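PDB 4S1H: pyridoxal kinase from Entamoeba histolytica, which probably phosphorylates pyridoxal to pyridoxal 5'-phosphate at the expense of ATP. Local coordinates for residues Val106-Pro112 against Tyr136-Pro142; Gly172-Val178 against Leu189-Lys194; Leu147-Leu153 against Ala164-Leu168; Thr219-Leu224 against Ala241-Leu245. Residue numbers count along the deposited sequence, not the author numbering.

Contact 1. Residues Val106-Pro112 against Tyr136-Pro142; sequences VYFLCDP and YADIITP. With MG (magnesium ion), chain D.
Tyr107 lays one face of its ring over Asp138, whose CB sits 4.1 Å from the ring centroid in a CH-pi contact, while Tyr107 OH comes to 3.3 Å from Ile139 CG2. The two strands, 107-110 and 139-140, run parallel and extended; Leu109 pairs with Ile139 (CA-CA 5.0 Å) and Cys110 with Ile140. Cys110 N donates to Ile139 O at 3.0 Å and Thr141 N to Cys110 O at 3.2 Å. At the start, Asp138 (chi1 m) turns its carboxylate back, so that OD2 accepts from Phe108 N at 2.8 Å, and Asp138 N donates to Phe108 O at 2.8 Å; Lys101 forms a salt bridge with the same carboxylate. The Phe108 ring (chi1 t) covers Ala137, CD2 to CB 4.1 Å, and Leu109 CG meets Ile139 CG2 at 3.8 Å. At the C-terminal ends Thr141 OG1 (chi1 p) donates to Asp111 OD1 at 2.7 Å. Magnesium is bound by Asp111 OD1 at 2.0 Å and Thr141 O at 2.1 Å, and four waters complete six ligands. A metal held where neighbouring parallel strands end, at the C-terminal edge of the central sheet, is typical of a ribokinase-like active site.

Contact 2. Residues Gly172-Val178 against Leu189-Lys194; sequences GIPVILV and LLCSFK
This is an antiparallel beta hairpin, strands 175-183 and 186-193, whose first strand also hydrogen-bonds to Ile140 of strand 139-140. The axes of 175-178 and 189-193 lie 4.7 Å apart at 173°. Ile176 with Ser192 and Val178 with Leu190 are hydrogen-bonded pairs: Ile176 N to Ser192 O and Ser192 N to Ile176 O are both 2.9 Å, Val178 N to Leu190 O is 2.7 Å and Leu190 N to Val178 O 3.0 Å. Val175 with Phe193 and Leu177 with Cys191 are the non-hydrogen-bonded pairs, and their side chains share one face. There Val175 (t) sets CG2 3.7 Å from CD2 of Phe193 (m) and CG1 4.0 Å from SG of Cys191 (t). Leu177 (chi1 t, chi2 p) reaches across, its CD1 3.6 Å from Leu189 CD2 and 3.8 Å from Cys191 CB; Leu189 has chi1 t and chi2 between wells at 145°. Helix 234-250 lies against Val175, Phe193 and Leu189. On the other face helix 158-170 packs on Ile176 (m), Val178 (t) and Ser192 (t), whose OG is hydrogen-bonded to His169 NE2, and Leu190 (t, p) sets CD2 4.2 Å from Val178 CG2. Gly172, at positive phi, closes the preceding helix in a Schellman motif. Lys194 stays extended through chi3, then bends at chi4 (p), NZ hydrogen-bonded to His169 O. At this end of the hairpin, Lys194 N donates to Pro174 O at 2.9 Å.

Contact 3. Residues Leu147-Leu153 against Ala164-Leu168; sequences LSFLTGL and ACHIL
Ala164, Leu147 and Leu168 bury the most surface where helix 144-151 meets helix 158-170. The short segments 147-151 and 164-168 cross at +50°, their axes 9.7 Å apart, and the nearest CA atoms are those of Thr151 and Ala164, 6.2 Å apart. The small Ala164 points at the other helix: its CB lies 3.8 Å from Leu147 CG and 3.7 Å from Thr151 OG1, and its CA is 3.9 Å from Leu153 CD1. Leu147 (chi1 t, chi2 p) extends to Leu168 (chi1 m, chi2 t), CD1 to CD1 3.7 Å, and sets CD2 4.1 Å from Cys165 SG. Leu168 also packs on Thr151, whose CG2 is 3.8 Å from Leu168 CG and 3.5 Å from Ala164 O. Thr151 (p) turns its hydroxyl back, OG1 donating to Leu147 O at 2.9 Å and accepting from Leu153 N at 3.3 Å, an ST turn. Gly152, at positive phi, is the first residue to leave helical angles; beyond it Leu153 CD1 lies 4.2 Å from Ile167 CG1. Leu147, Cys165 and Leu168 also reach strand 175-183, so both helices pack on the hairpin. The contact rests mainly on van der Waals packing of apolar groups, with the Thr151 hydroxyl satisfied within its own segment.

Contact 4. Residues Thr219-Leu224 against Ala241-Leu245; sequences TLTYIL and AISTL. With ADP (adenosine-5'-diphosphate), chain C.
Both segments are regular alpha-helix, 219-224 and 241-245, and their axes pass 9.3 Å apart at 131°, an oblique crossing, nearer antiparallel than parallel. The CA atoms come closest at Leu224 and Ala241, 5.3 Å apart. Ala241 points into the first helix: its CB touches Leu220 CD1 at 3.5 Å, Ile223 CG2 at 3.8 Å and Leu224 N at 3.7 Å. Leu220 (chi1 t, chi2 p) bends its end toward the second helix, with CD1 3.9 Å from Ile242 CD1 and CB 3.8 Å from Leu245 CD2. Ile223 (m, t) sets CD1 3.8 Å from Thr244 CG2, and Thr219 CG2 lies 3.8 Å from Leu245 CD1. Ile242 (m, m) and Leu245 (chi1 t) also face the nucleotide, Ile242 CD1 being 3.4 Å from ADP O3' and Leu245 CD2 3.1 Å from ADP O4'. Helix 234-250 thus lines the ribose side of the nucleotide pocket, packed against helix 216-229, whose Gly217 N hydrogen-bonds ADP, in this ribokinase-like fold.

Overall arrangement
Contacts 1 and 2 are sheet contacts, contacts 3 and 4 helix pairs. The centre of contact 1 lies about 7 Å from the chain centre, those of contacts 4, 2 and 3 about 10, 13 and 16 Å; every touching residue of contact 4 is buried, whereas contact 2 includes the exposed Lys194 and contact 3 the exposed Ile167. Backbone hydrogen bonds from Ile140 to Val175 and Leu177 join contact 1 to contact 2. Contact 3 packs against Ile176 and Ile140, while contact 4 reaches Leu177 through Leu224 and Asp111 through Thr221. Strand pairing dominates contacts 1 and 2, contact 1 adding metal ligands, whereas the helix pairs are apolar, contact 4 also lining the ADP pocket.

Contact 1. Residues Val106-Pro112 against Tyr136-Pro142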
# COMPACT_ATOMS: atom_id res chain seq x y z
N VAL A 106 -9.44 8.98 -20.28
CA VAL A 106 -9.17 8.54 -18.93
C VAL A 106 -10.50 8.54 -18.18
O VAL A 106 -11.17 9.56 -18.12
CB VAL A 106 -8.14 9.45 -18.22
CG1 VAL A 106 -7.88 9.00 -16.78
CG2 VAL A 106 -6.84 9.46 -19.02
N TYR A 107 -10.87 7.39 -17.65
CA TYR A 107 -12.07 7.24 -16.84
C TYR A 107 -11.76 7.66 -15.39
O TYR A 107 -10.95 7.04 -14.70
CB TYR A 107 -12.55 5.79 -16.91
CG TYR A 107 -13.90 5.49 -16.27
CD1 TYR A 107 -15.09 5.62 -16.99
CD2 TYR A 107 -13.98 5.03 -14.95
CE1 TYR A 107 -16.32 5.33 -16.39
CE2 TYR A 107 -15.21 4.75 -14.35
CZ TYR A 107 -16.37 4.89 -15.08
OH TYR A 107 -17.58 4.59 -14.48
N PHE A 108 -12.42 8.72 -14.92
CA PHE A 108 -12.17 9.27 -13.60
C PHE A 108 -13.33 8.98 -12.67
O PHE A 108 -14.46 9.46 -12.89
CB PHE A 108 -11.87 10.76 -13.73
CG PHE A 108 -11.76 11.52 -12.43
CD1 PHE A 108 -11.35 10.92 -11.23
CD2 PHE A 108 -12.07 12.89 -12.41
CE1 PHE A 108 -11.25 11.67 -10.06
CE2 PHE A 108 -11.91 13.62 -11.26
CZ PHE A 108 -11.50 13.02 -10.08
N LEU A 109 -13.08 8.15 -11.67
CA LEU A 109 -13.99 7.90 -10.57
C LEU A 109 -13.58 8.79 -9.42
O LEU A 109 -12.50 8.63 -8.84
CB LEU A 109 -13.93 6.42 -10.15
CG LEU A 109 -14.94 5.94 -9.09
CD1 LEU A 109 -14.96 4.42 -9.08
CD2 LEU A 109 -14.66 6.45 -7.69
N CYS A 110 -14.42 9.74 -9.07
CA CYS A 110 -14.21 10.64 -7.95
C CYS A 110 -15.03 10.13 -6.78
O CYS A 110 -16.26 10.07 -6.85
CB CYS A 110 -14.60 12.08 -8.31
SG CYS A 110 -14.33 13.26 -6.98
N ASP A 111 -14.36 9.74 -5.72
CA ASP A 111 -15.04 9.32 -4.50
C ASP A 111 -14.89 10.45 -3.49
O ASP A 111 -13.86 10.56 -2.84
CB ASP A 111 -14.34 8.06 -3.98
CG ASP A 111 -15.08 7.39 -2.88
OD1 ASP A 111 -16.30 7.59 -2.77
OD2 ASP A 111 -14.44 6.57 -2.16
N PRO A 112 -15.89 11.32 -3.39
CA PRO A 112 -15.78 12.45 -2.48
C PRO A 112 -15.89 11.95 -1.04
O PRO A 112 -16.84 11.28 -0.71
CB PRO A 112 -16.95 13.33 -2.88
CG PRO A 112 -17.97 12.39 -3.43
CD PRO A 112 -17.22 11.20 -3.97
N TYR A 136 -15.27 17.10 -13.17
CA TYR A 136 -14.42 16.42 -14.12
C TYR A 136 -14.62 14.89 -14.15
O TYR A 136 -14.07 14.23 -15.01
CB TYR A 136 -12.95 16.78 -13.85
CG TYR A 136 -12.70 18.28 -13.94
CD1 TYR A 136 -12.43 18.90 -15.16
CD2 TYR A 136 -12.81 19.08 -12.81
CE1 TYR A 136 -12.23 20.28 -15.24
CE2 TYR A 136 -12.62 20.45 -12.88
CZ TYR A 136 -12.33 21.05 -14.09
OH TYR A 136 -12.14 22.42 -14.13
N ALA A 137 -15.42 14.35 -13.24
CA ALA A 137 -15.57 12.90 -13.09
C ALA A 137 -16.51 12.26 -14.09
O ALA A 137 -17.54 12.83 -14.49
CB ALA A 137 -16.04 12.58 -11.67
N ASP A 138 -16.18 11.04 -14.46
CA ASP A 138 -17.05 10.18 -15.24
C ASP A 138 -18.13 9.51 -14.37
O ASP A 138 -19.23 9.22 -14.83
CB ASP A 138 -16.20 9.17 -15.97
CG ASP A 138 -15.29 9.83 -16.99
OD1 ASP A 138 -15.81 10.20 -18.09
OD2 ASP A 138 -14.12 10.08 -16.67
N ILE A 139 -17.80 9.28 -13.10
CA ILE A 139 -18.69 8.71 -12.11
C ILE A 139 -18.27 9.22 -10.74
O ILE A 139 -17.05 9.38 -10.45
CB ILE A 139 -18.67 7.19 -12.19
CG1 ILE A 139 -19.64 6.57 -11.20
CG2 ILE A 139 -17.26 6.64 -11.96
CD1 ILE A 139 -19.85 5.09 -11.41
N ILE A 140 -19.25 9.45 -9.88
CA ILE A 140 -18.96 9.80 -8.51
C ILE A 140 -19.65 8.83 -7.57
O ILE A 140 -20.74 8.33 -7.90
CB ILE A 140 -19.29 11.27 -8.17
CG1 ILE A 140 -20.79 11.57 -8.25
CG2 ILE A 140 -18.54 12.20 -9.12
CD1 ILE A 140 -21.12 12.93 -7.66
N THR A 141 -19.07 8.60 -6.39
CA THR A 141 -19.56 7.58 -5.43
C THR A 141 -19.76 8.11 -4.00
O THR A 141 -19.19 7.55 -3.03
CB THR A 141 -18.61 6.36 -5.42
OG1 THR A 141 -17.29 6.82 -5.11
CG2 THR A 141 -18.55 5.68 -6.76
N PRO A 142 -20.54 9.18 -3.84
CA PRO A 142 -20.81 9.68 -2.50
C PRO A 142 -21.80 8.79 -1.73
O PRO A 142 -22.67 8.17 -2.34
CB PRO A 142 -21.51 11.01 -2.79
CG PRO A 142 -22.27 10.75 -4.05
CD PRO A 142 -21.34 9.89 -4.86
MG MG D . -17.75 6.90 -1.58
O HOH W 1 -13.72 9.50 -20.04
O HOH W 2 -16.28 6.10 -0.14
O HOH W 3 -17.79 8.60 -0.56
O HOH W 4 -17.58 4.83 -2.59
O HOH W 5 -19.29 6.11 -0.48

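Contact 2. Residues Gly172-Val178 against Leu189-Lys194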
# COMPACT_ATOMS: atom_id res chain seq x y z
N GLY A 172 -23.17 18.43 -15.56
CA GLY A 172 -22.48 17.57 -16.51
C GLY A 172 -22.04 16.21 -16.01
O GLY A 172 -21.57 15.42 -16.83
N ILE A 173 -22.24 15.87 -14.73
CA ILE A 173 -21.73 14.59 -14.18
C ILE A 173 -22.56 13.42 -14.73
O ILE A 173 -23.75 13.36 -14.49
CB ILE A 173 -21.71 14.57 -12.65
CG1 ILE A 173 -20.74 15.67 -12.16
CG2 ILE A 173 -21.29 13.18 -12.14
CD1 ILE A 173 -20.86 16.03 -10.70
N PRO A 174 -21.92 12.51 -15.50
CA PRO A 174 -22.74 11.49 -16.17
C PRO A 174 -23.37 10.44 -15.27
O PRO A 174 -24.48 10.00 -15.57
CB PRO A 174 -21.77 10.83 -17.15
CG PRO A 174 -20.61 11.75 -17.23
CD PRO A 174 -20.51 12.44 -15.93
N VAL A 175 -22.69 10.02 -14.20
CA VAL A 175 -23.15 8.89 -13.38
C VAL A 175 -22.91 9.21 -11.92
O VAL A 175 -21.83 9.64 -11.55
CB VAL A 175 -22.50 7.57 -13.76
CG1 VAL A 175 -23.13 6.43 -12.96
CG2 VAL A 175 -22.60 7.30 -15.25
N ILE A 176 -23.90 8.95 -11.08
CA ILE A 176 -23.81 9.18 -9.65
C ILE A 176 -24.28 7.91 -8.99
O ILE A 176 -25.42 7.51 -9.18
CB ILE A 176 -24.63 10.38 -9.17
CG1 ILE A 176 -24.25 11.69 -9.92
CG2 ILE A 176 -24.50 10.57 -7.68
CD1 ILE A 176 -25.32 12.73 -9.84
N LEU A 177 -23.40 7.27 -8.23
CA LEU A 177 -23.71 6.11 -7.44
C LEU A 177 -23.80 6.60 -6.00
O LEU A 177 -22.79 6.90 -5.38
CB LEU A 177 -22.60 5.05 -7.59
CG LEU A 177 -22.91 3.70 -6.99
CD1 LEU A 177 -24.04 2.99 -7.73
CD2 LEU A 177 -21.68 2.81 -6.96
N VAL A 178 -25.01 6.70 -5.47
CA VAL A 178 -25.23 7.08 -4.09
C VAL A 178 -25.17 5.79 -3.27
O VAL A 178 -26.00 4.92 -3.40
CB VAL A 178 -26.59 7.80 -3.88
CG1 VAL A 178 -26.61 8.36 -2.47
CG2 VAL A 178 -26.77 8.91 -4.91
N LEU A 189 -28.90 1.76 -2.19
CA LEU A 189 -27.97 2.31 -3.12
C LEU A 189 -28.76 2.76 -4.33
O LEU A 189 -29.66 2.05 -4.76
CB LEU A 189 -26.91 1.26 -3.47
CG LEU A 189 -25.94 1.54 -4.61
CD1 LEU A 189 -24.56 0.94 -4.27
CD2 LEU A 189 -26.47 1.00 -5.93
N LEU A 190 -28.45 3.94 -4.85
CA LEU A 190 -29.08 4.49 -6.05
C LEU A 190 -28.01 4.72 -7.12
O LEU A 190 -26.92 5.27 -6.82
CB LEU A 190 -29.79 5.79 -5.72
CG LEU A 190 -30.21 6.66 -6.91
CD1 LEU A 190 -31.37 6.04 -7.68
CD2 LEU A 190 -30.55 8.04 -6.39
N CYS A 191 -28.23 4.23 -8.34
CA CYS A 191 -27.37 4.56 -9.48
C CYS A 191 -28.18 5.40 -10.44
O CYS A 191 -29.21 4.93 -10.95
CB CYS A 191 -26.90 3.31 -10.19
SG CYS A 191 -25.51 3.65 -11.28
N SER A 192 -27.74 6.63 -10.65
CA SER A 192 -28.49 7.63 -11.39
C SER A 192 -27.63 8.07 -12.57
O SER A 192 -26.47 8.42 -12.40
CB SER A 192 -28.77 8.83 -10.50
OG SER A 192 -29.42 9.90 -11.19
N PHE A 193 -28.26 8.16 -13.75
CA PHE A 193 -27.61 8.53 -15.00
C PHE A 193 -28.14 9.86 -15.51
O PHE A 193 -29.38 10.12 -15.50
CB PHE A 193 -27.79 7.47 -16.07
CG PHE A 193 -27.19 6.16 -15.72
CD1 PHE A 193 -27.90 5.24 -14.97
CD2 PHE A 193 -25.90 5.85 -16.14
CE1 PHE A 193 -27.36 4.02 -14.65
CE2 PHE A 193 -25.34 4.62 -15.81
CZ PHE A 193 -26.06 3.71 -15.05
N LYS A 194 -27.24 10.72 -15.98
CA LYS A 194 -27.63 11.94 -16.71
C LYS A 194 -28.41 11.59 -17.97
O LYS A 194 -29.43 12.23 -18.29
CB LYS A 194 -26.38 12.76 -17.07
CG LYS A 194 -26.63 14.03 -17.89
CD LYS A 194 -25.35 14.79 -18.14
CE LYS A 194 -25.56 15.97 -19.07
NZ LYS A 194 -26.36 17.06 -18.44

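Contact 3. Residues Leu147-Leu153 against Ala164-Leu168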
# COMPACT_ATOMS: atom_id res chain seq x y z
N LEU A 147 -23.50 13.53 -0.77
CA LEU A 147 -24.40 14.10 -1.77
C LEU A 147 -25.07 15.38 -1.27
O LEU A 147 -25.15 16.37 -1.99
CB LEU A 147 -25.45 13.07 -2.25
CG LEU A 147 -26.40 13.50 -3.37
CD1 LEU A 147 -25.65 13.83 -4.66
CD2 LEU A 147 -27.41 12.40 -3.64
N SER A 148 -25.54 15.37 -0.03
CA SER A 148 -26.14 16.55 0.56
C SER A 148 -25.15 17.72 0.67
O SER A 148 -25.51 18.87 0.37
CB SER A 148 -26.71 16.19 1.93
OG SER A 148 -27.32 17.29 2.54
N PHE A 149 -23.93 17.45 1.08
CA PHE A 149 -22.89 18.49 1.15
C PHE A 149 -22.49 19.04 -0.21
O PHE A 149 -22.14 20.20 -0.30
CB PHE A 149 -21.61 17.98 1.87
CG PHE A 149 -21.80 17.69 3.34
CD1 PHE A 149 -22.72 18.41 4.12
CD2 PHE A 149 -21.02 16.72 3.98
CE1 PHE A 149 -22.89 18.14 5.47
CE2 PHE A 149 -21.19 16.46 5.34
CZ PHE A 149 -22.12 17.16 6.08
N LEU A 150 -22.54 18.22 -1.25
CA LEU A 150 -22.17 18.66 -2.58
C LEU A 150 -23.25 19.46 -3.27
O LEU A 150 -22.96 20.12 -4.27
CB LEU A 150 -21.82 17.46 -3.46
CG LEU A 150 -20.58 16.70 -3.07
CD1 LEU A 150 -20.54 15.36 -3.82
CD2 LEU A 150 -19.35 17.55 -3.36
N THR A 151 -24.50 19.40 -2.79
CA THR A 151 -25.63 20.07 -3.44
C THR A 151 -26.35 21.12 -2.57
O THR A 151 -27.08 21.98 -3.10
CB THR A 151 -26.69 19.05 -3.90
OG1 THR A 151 -27.18 18.33 -2.76
CG2 THR A 151 -26.12 18.11 -4.89
N GLY A 152 -26.17 21.05 -1.25
CA GLY A 152 -26.94 21.89 -0.34
C GLY A 152 -28.37 21.45 -0.12
O GLY A 152 -29.18 22.21 0.42
N LEU A 153 -28.71 20.23 -0.55
CA LEU A 153 -30.06 19.67 -0.39
C LEU A 153 -30.01 18.54 0.65
O LEU A 153 -29.03 17.82 0.78
CB LEU A 153 -30.54 19.09 -1.72
CG LEU A 153 -30.86 20.07 -2.86
CD1 LEU A 153 -31.61 19.38 -3.99
CD2 LEU A 153 -31.66 21.26 -2.36
N ALA A 164 -31.32 15.69 -5.69
CA ALA A 164 -29.97 16.17 -5.53
C ALA A 164 -29.11 15.71 -6.72
O ALA A 164 -28.25 16.46 -7.20
CB ALA A 164 -29.39 15.69 -4.20
N CYS A 165 -29.34 14.48 -7.20
CA CYS A 165 -28.57 13.98 -8.37
C CYS A 165 -28.84 14.86 -9.58
O CYS A 165 -27.93 15.13 -10.37
CB CYS A 165 -28.92 12.53 -8.71
SG CYS A 165 -28.19 11.33 -7.57
N HIS A 166 -30.08 15.29 -9.75
CA HIS A 166 -30.40 16.19 -10.86
C HIS A 166 -29.44 17.38 -10.93
O HIS A 166 -28.88 17.71 -12.00
CB HIS A 166 -31.85 16.63 -10.75
CG HIS A 166 -32.25 17.62 -11.80
ND1 HIS A 166 -32.46 17.24 -13.11
CD2 HIS A 166 -32.37 18.97 -11.76
CE1 HIS A 166 -32.77 18.31 -13.82
NE2 HIS A 166 -32.73 19.37 -13.03
N ILE A 167 -29.21 18.01 -9.77
CA ILE A 167 -28.42 19.23 -9.70
C ILE A 167 -27.02 18.93 -10.27
O ILE A 167 -26.48 19.68 -11.08
CB ILE A 167 -28.26 19.71 -8.23
CG1 ILE A 167 -29.62 20.16 -7.63
CG2 ILE A 167 -27.24 20.82 -8.12
CD1 ILE A 167 -30.26 21.36 -8.29
N LEU A 168 -26.48 17.78 -9.89
CA LEU A 168 -25.14 17.42 -10.34
C LEU A 168 -25.09 16.97 -11.79
O LEU A 168 -24.12 17.29 -12.49
CB LEU A 168 -24.56 16.34 -9.43
CG LEU A 168 -24.42 16.78 -7.98
CD1 LEU A 168 -23.68 15.66 -7.25
CD2 LEU A 168 -23.70 18.11 -7.78

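Contact 4. Residues Thr219-Leu224 against Ala241-Leu245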
# COMPACT_ATOMS: atom_id res chain seq x y z
N THR A 219 -13.50 0.64 0.12
CA THR A 219 -13.45 -0.74 -0.36
C THR A 219 -14.41 -0.90 -1.53
O THR A 219 -14.04 -1.42 -2.57
CB THR A 219 -13.75 -1.70 0.79
OG1 THR A 219 -12.73 -1.55 1.79
CG2 THR A 219 -13.84 -3.13 0.32
N LEU A 220 -15.64 -0.41 -1.40
CA LEU A 220 -16.58 -0.43 -2.53
C LEU A 220 -15.99 0.21 -3.80
O LEU A 220 -16.08 -0.37 -4.89
CB LEU A 220 -17.92 0.26 -2.18
CG LEU A 220 -18.96 0.44 -3.32
CD1 LEU A 220 -19.33 -0.88 -3.96
CD2 LEU A 220 -20.18 1.17 -2.81
N THR A 221 -15.42 1.40 -3.64
CA THR A 221 -14.87 2.16 -4.73
C THR A 221 -13.83 1.31 -5.49
O THR A 221 -13.90 1.24 -6.73
CB THR A 221 -14.19 3.42 -4.20
OG1 THR A 221 -15.19 4.35 -3.75
CG2 THR A 221 -13.32 4.10 -5.26
N TYR A 222 -12.90 0.68 -4.79
CA TYR A 222 -11.82 -0.05 -5.50
C TYR A 222 -12.26 -1.40 -6.07
O TYR A 222 -11.79 -1.79 -7.13
CB TYR A 222 -10.57 -0.18 -4.63
CG TYR A 222 -9.95 1.17 -4.42
CD1 TYR A 222 -9.25 1.82 -5.46
CD2 TYR A 222 -10.08 1.83 -3.22
CE1 TYR A 222 -8.70 3.09 -5.28
CE2 TYR A 222 -9.54 3.10 -3.04
CZ TYR A 222 -8.87 3.71 -4.07
OH TYR A 222 -8.32 4.96 -3.90
N ILE A 223 -13.22 -2.06 -5.44
CA ILE A 223 -13.74 -3.31 -6.03
C ILE A 223 -14.54 -2.96 -7.30
O ILE A 223 -14.35 -3.58 -8.35
CB ILE A 223 -14.59 -4.14 -5.06
CG1 ILE A 223 -13.74 -4.58 -3.84
CG2 ILE A 223 -15.10 -5.40 -5.77
CD1 ILE A 223 -14.53 -5.20 -2.70
N LEU A 224 -15.44 -1.98 -7.18
CA LEU A 224 -16.20 -1.49 -8.35
C LEU A 224 -15.30 -1.10 -9.53
O LEU A 224 -15.45 -1.59 -10.64
CB LEU A 224 -17.04 -0.29 -7.93
CG LEU A 224 -17.73 0.49 -9.06
CD1 LEU A 224 -18.69 -0.42 -9.78
CD2 LEU A 224 -18.40 1.70 -8.46
N ALA A 241 -19.45 -5.85 -6.41
CA ALA A 241 -18.78 -5.08 -5.39
C ALA A 241 -19.58 -5.07 -4.08
O ALA A 241 -19.02 -5.34 -3.02
CB ALA A 241 -18.47 -3.67 -5.87
N ILE A 242 -20.90 -4.85 -4.18
CA ILE A 242 -21.74 -4.82 -2.99
C ILE A 242 -21.84 -6.20 -2.37
O ILE A 242 -21.83 -6.33 -1.14
CB ILE A 242 -23.16 -4.28 -3.35
CG1 ILE A 242 -23.02 -2.82 -3.80
CG2 ILE A 242 -24.19 -4.51 -2.23
CD1 ILE A 242 -22.92 -1.77 -2.74
N SER A 243 -21.86 -7.23 -3.20
CA SER A 243 -21.89 -8.61 -2.75
C SER A 243 -20.64 -8.99 -2.01
O SER A 243 -20.72 -9.56 -0.91
CB SER A 243 -22.20 -9.58 -3.90
OG SER A 243 -23.47 -9.28 -4.46
N THR A 244 -19.49 -8.67 -2.60
CA THR A 244 -18.21 -8.95 -1.96
C THR A 244 -18.09 -8.19 -0.64
O THR A 244 -17.65 -8.75 0.37
CB THR A 244 -17.07 -8.63 -2.92
OG1 THR A 244 -17.18 -9.51 -4.05
CG2 THR A 244 -15.70 -8.80 -2.26
N LEU A 245 -18.56 -6.95 -0.62
CA LEU A 245 -18.54 -6.17 0.62
C LEU A 245 -19.39 -6.78 1.73
O LEU A 245 -18.99 -6.79 2.90
CB LEU A 245 -18.97 -4.73 0.34
CG LEU A 245 -18.60 -3.59 1.29
CD1 LEU A 245 -17.25 -3.70 1.97
CD2 LEU A 245 -18.66 -2.29 0.50
PB ADP C . -18.93 5.35 3.27
O1B ADP C . -19.93 5.90 4.26
O2B ADP C . -17.70 4.75 3.94
O3B ADP C . -18.68 6.31 2.15
PA ADP C . -21.15 3.55 2.77
O1A ADP C . -22.03 4.17 1.73
O2A ADP C . -21.51 3.68 4.21
O3A ADP C . -19.63 4.09 2.57
O5' ADP C . -20.95 2.01 2.46
C5' ADP C . -20.51 1.51 1.21
C4' ADP C . -21.17 0.17 1.03
O4' ADP C . -20.81 -0.69 2.11
C3' ADP C . -22.69 0.28 1.07
O3' ADP C . -23.23 0.51 -0.24
C2' ADP C . -23.09 -1.03 1.67
O2' ADP C . -23.15 -2.02 0.66
C1' ADP C . -21.95 -1.38 2.61
N9 ADP C . -22.18 -1.04 4.03
C8 ADP C . -21.69 -0.02 4.75
N7 ADP C . -22.11 -0.07 6.04
C5 ADP C . -22.88 -1.15 6.15
C6 ADP C . -23.65 -1.82 7.23
N6 ADP C . -23.65 -1.28 8.47
N1 ADP C . -24.33 -2.94 6.92
C2 ADP C . -24.32 -3.47 5.66
N3 ADP C . -23.64 -2.92 4.64
C4 ADP C . -22.92 -1.79 4.83